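Local coordinates for microcin B17-processing protein McbC (PDB 6GRI) that serves as the oxidoreductase subunit of the McbBCD microcin B17 synthetase, which processes the inactive precursor peptide McbA into the active antibiotic, at the interface of chains A and B. Coordinates in Å, arbitrary orientation; residue numbers count along the deposited sequence, not the author numbering. Chains: chain A/B, Microcin B17-processing protein McbC.

Contact 1: the interface of chains A and B. Residues chain A 6, 8, 130, 151, 153, 194, 197; chain B 58, 60.
B:Val60, on a loop of one subunit, packs against A:Leu8, A:Ile194 and A:Glu130 of the other; McbC belongs to the nitroreductase family, whose members are commonly intertwined dimers. The valine's two methyl branches divide the work. CG1, turned anti to the backbone N (chi1 179°), faces A:Leu8 at the start of helix 8-11; the two side chains cross at about a right angle, with CG1 3.9 Å from A:Leu8 CG. A:Ile194 at the end of strand 187-194 instead comes end-on, tip to tip, its CD1 4.1 Å from B:Val60 CG2. A short branched residue suits this place, since both methyls find apolar partners without a long chain to bury.

Polar side chains complete the wall. A:Lys197 is extended beyond CG and slides past B:Val60 in the opposite direction, offering methylene CD to CG2 while its ammonium NZ lies 3.0 Å from the oxygen of water 1. That water also meets B:Lys58 N, linking the chains, and B:Lys58 adds an aliphatic contact of its CB with A:Leu6 CB at 3.6 Å. A:Glu130, bent at chi2 (-63°), lays its carboxylate across the valine, OE2 3.9 Å from B:Val60 CB. Its other oxygen, OE1, accepts a hydrogen bond of 3.0 Å from A:His151 NE2. OE1 lies in the imidazole plane, whereas NE2 meets it from the anti side, 34° out of the carboxylate plane; this bond should restrain both. The ring points CE1 towards B:Val60 O.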
# COMPACT_ATOMS: atom_id res chain seq x y z
N LEU A 6 -18.06 23.23 -13.39
CA LEU A 6 -17.62 22.99 -12.01
C LEU A 6 -16.13 23.23 -12.01
O LEU A 6 -15.41 22.68 -12.86
CB LEU A 6 -17.92 21.55 -11.59
CG LEU A 6 -17.34 21.07 -10.26
CD1 LEU A 6 -17.98 21.80 -9.10
CD2 LEU A 6 -17.56 19.58 -10.12
N LEU A 8 -12.64 22.48 -10.33
CA LEU A 8 -11.95 21.54 -9.44
C LEU A 8 -11.38 22.15 -8.15
O LEU A 8 -11.16 21.43 -7.18
CB LEU A 8 -10.82 20.83 -10.19
CG LEU A 8 -11.22 19.89 -11.33
CD1 LEU A 8 -9.97 19.41 -12.06
CD2 LEU A 8 -12.06 18.71 -10.81
N GLU A 130 -14.21 11.46 -17.59
CA GLU A 130 -14.25 12.36 -18.75
C GLU A 130 -13.98 11.60 -20.03
O GLU A 130 -13.15 10.69 -20.04
CB GLU A 130 -13.18 13.45 -18.61
CG GLU A 130 -13.24 14.23 -17.31
CD GLU A 130 -14.53 15.02 -17.10
OE1 GLU A 130 -15.20 15.43 -18.09
OE2 GLU A 130 -14.87 15.25 -15.91
N HIS A 151 -12.20 17.15 -26.06
CA HIS A 151 -12.84 16.74 -24.82
C HIS A 151 -14.34 16.94 -24.99
O HIS A 151 -14.76 18.02 -25.36
CB HIS A 151 -12.34 17.61 -23.66
CG HIS A 151 -13.08 17.39 -22.39
ND1 HIS A 151 -13.88 18.35 -21.82
CD2 HIS A 151 -13.16 16.31 -21.58
CE1 HIS A 151 -14.41 17.88 -20.71
NE2 HIS A 151 -13.99 16.64 -20.54
N LEU A 153 -18.17 17.38 -23.74
CA LEU A 153 -18.92 17.99 -22.65
C LEU A 153 -20.34 17.41 -22.73
O LEU A 153 -21.15 17.90 -23.52
CB LEU A 153 -18.95 19.51 -22.84
CG LEU A 153 -17.61 20.25 -22.84
CD1 LEU A 153 -17.78 21.64 -23.44
CD2 LEU A 153 -17.04 20.35 -21.43
N ILE A 194 -10.64 11.72 -13.13
CA ILE A 194 -10.12 12.83 -12.36
C ILE A 194 -10.12 12.32 -10.94
O ILE A 194 -11.19 12.15 -10.35
CB ILE A 194 -10.99 14.11 -12.51
CG1 ILE A 194 -11.05 14.54 -13.97
CG2 ILE A 194 -10.44 15.25 -11.66
CD1 ILE A 194 -12.09 15.61 -14.22
N LYS A 197 -11.93 14.33 -7.95
CA LYS A 197 -13.38 14.29 -8.11
C LYS A 197 -13.97 12.91 -7.79
O LYS A 197 -15.09 12.82 -7.31
CB LYS A 197 -13.80 14.71 -9.53
CG LYS A 197 -15.24 15.19 -9.58
CD LYS A 197 -15.68 15.60 -10.97
CE LYS A 197 -17.11 16.07 -10.90
NZ LYS A 197 -17.78 16.20 -12.22
N LYS B 58 -22.52 18.23 -13.22
CA LYS B 58 -21.71 19.30 -13.78
C LYS B 58 -20.69 18.75 -14.74
O LYS B 58 -20.42 17.56 -14.76
CB LYS B 58 -20.96 20.00 -12.66
CG LYS B 58 -21.82 20.43 -11.49
CD LYS B 58 -22.84 21.47 -11.88
CE LYS B 58 -23.39 22.14 -10.64
NZ LYS B 58 -24.53 23.03 -10.95
N VAL B 60 -16.59 19.34 -15.92
CA VAL B 60 -15.29 19.96 -15.70
C VAL B 60 -14.75 20.29 -17.08
O VAL B 60 -14.87 19.47 -17.99
CB VAL B 60 -14.34 18.98 -15.01
CG1 VAL B 60 -12.97 19.60 -14.79
CG2 VAL B 60 -14.96 18.51 -13.70
O HOH W 1 -20.62 16.57 -11.45

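Contact 2: the interface of chains A and B. Residues chain A 101, 104, 152, 157-159; chain B 70-72.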
# COMPACT_ATOMS: atom_id res chain seq x y z
N GLU A 101 -20.66 12.40 -34.08
CA GLU A 101 -21.64 13.16 -33.30
C GLU A 101 -22.81 12.30 -32.79
O GLU A 101 -23.29 12.52 -31.68
CB GLU A 101 -22.16 14.36 -34.10
CG GLU A 101 -21.14 15.49 -34.21
CD GLU A 101 -21.57 16.62 -35.14
OE1 GLU A 101 -22.78 16.89 -35.25
OE2 GLU A 101 -20.68 17.24 -35.76
N LEU A 104 -21.46 10.18 -29.78
CA LEU A 104 -21.25 10.96 -28.55
C LEU A 104 -22.56 11.40 -27.91
O LEU A 104 -22.69 11.35 -26.69
CB LEU A 104 -20.39 12.20 -28.81
CG LEU A 104 -18.97 12.02 -29.36
CD1 LEU A 104 -18.43 13.37 -29.80
CD2 LEU A 104 -18.05 11.36 -28.35
N TYR A 152 -15.13 15.90 -24.70
CA TYR A 152 -16.58 15.97 -24.87
C TYR A 152 -17.26 16.43 -23.59
O TYR A 152 -16.97 15.94 -22.50
CB TYR A 152 -17.17 14.63 -25.32
CG TYR A 152 -18.66 14.72 -25.58
CD1 TYR A 152 -19.16 15.62 -26.52
CD2 TYR A 152 -19.57 13.94 -24.87
CE1 TYR A 152 -20.52 15.74 -26.75
CE2 TYR A 152 -20.93 14.04 -25.11
CZ TYR A 152 -21.41 14.95 -26.05
OH TYR A 152 -22.75 15.06 -26.28
N GLN A 157 -23.04 19.31 -24.61
CA GLN A 157 -23.09 18.61 -25.89
C GLN A 157 -22.25 19.35 -26.91
O GLN A 157 -22.73 19.81 -27.94
CB GLN A 157 -24.54 18.38 -26.35
CG GLN A 157 -25.32 17.49 -25.39
CD GLN A 157 -26.64 17.00 -25.94
OE1 GLN A 157 -26.71 16.41 -27.03
NE2 GLN A 157 -27.71 17.22 -25.19
N ALA A 158 -20.96 19.46 -26.58
CA ALA A 158 -19.99 20.19 -27.39
C ALA A 158 -18.59 19.60 -27.25
O ALA A 158 -18.25 19.03 -26.21
CB ALA A 158 -19.98 21.65 -27.01
N LEU A 159 -17.80 19.75 -28.31
CA LEU A 159 -16.39 19.38 -28.30
C LEU A 159 -15.52 20.59 -27.95
O LEU A 159 -15.75 21.71 -28.42
CB LEU A 159 -15.97 18.83 -29.66
CG LEU A 159 -16.67 17.54 -30.04
CD1 LEU A 159 -16.40 17.23 -31.50
CD2 LEU A 159 -16.22 16.38 -29.15
N ILE B 70 -17.32 23.48 -29.82
CA ILE B 70 -17.91 23.08 -31.09
C ILE B 70 -19.21 22.37 -30.76
O ILE B 70 -19.19 21.22 -30.31
CB ILE B 70 -16.98 22.14 -31.86
CG1 ILE B 70 -15.61 22.80 -32.07
CG2 ILE B 70 -17.61 21.73 -33.19
CD1 ILE B 70 -14.51 21.85 -32.46
N ASN B 71 -20.33 23.06 -30.95
CA ASN B 71 -21.64 22.53 -30.56
C ASN B 71 -22.08 21.40 -31.47
O ASN B 71 -21.82 21.44 -32.67
CB ASN B 71 -22.70 23.63 -30.57
CG ASN B 71 -22.51 24.64 -29.47
OD1 ASN B 71 -22.12 24.30 -28.35
ND2 ASN B 71 -22.79 25.89 -29.77
N ILE B 72 -22.76 20.41 -30.86
CA ILE B 72 -23.31 19.24 -31.57
C ILE B 72 -24.82 19.17 -31.32
O ILE B 72 -25.26 19.17 -30.16
CB ILE B 72 -22.66 17.93 -31.07
CG1 ILE B 72 -21.14 17.96 -31.24
CG2 ILE B 72 -23.25 16.74 -31.82
CD1 ILE B 72 -20.42 17.00 -30.30
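B:Ile70 and A:Leu159 pair through their backbones in an antiparallel bridge, so that the short strand 70-71 of one subunit adds to the edge of strand 158-163 in the other. Both exchange bonds: A:Leu159 N donates to B:Ile70 O at 2.8 Å, and B:Ile70 N to A:Leu159 O at 2.7 Å. A second bridge joins A:Ala158 with B:Asn71, and just past it B:Ile72 N gives a 3.0 Å hydrogen bond to A:Gln157 O. Backbone pairing of this kind fixes the register of the two segments and thereby places the side chains that follow. The small A:Ala158 suits a position where its CB lies close to the partner's backbone.

Apolar contact gathers round B:Ile72, whose branches point to different neighbours. With CG1 anti to the carbonyl carbon (chi1 -58°), the longer arm carries CD1 to ring carbon CE1 of A:Tyr152, at 3.8 Å, and to A:Leu159 CG. A:Leu104, from helix 97-108, sets its CB over the centre of one face of the tyrosine ring, 4.0 Å above it, and so flanks the ring on the side towards which B:Ile72 CD1 is displaced. The shorter branch, CG2, turns to the same helix, where the extended stem of A:Glu101 crosses it obliquely. The glutamate meets it with its methylene stem, CG 3.4 Å from B:Ile72 CG2, and its carboxylate oxygen OE1 lies beside the same methyl.

About 15 Å separates the centres of contact 1 and contact 2, and strand 149-153 of chain A serves both: A:His151 and A:Leu153 lie at contact 1, whereas A:Tyr152 between them belongs to contact 2. On chain B, one continuous stretch from B:Lys58 to B:Ile72 reaches across, entering a side-chain pocket at contact 1 and joining a strand edge at contact 2. Two-fold symmetry repeats each contact with the chains exchanged, so each subunit both gives and receives such a segment. This reciprocal exchange would tie the two McbC copies firmly together within the larger McbBCD assembly.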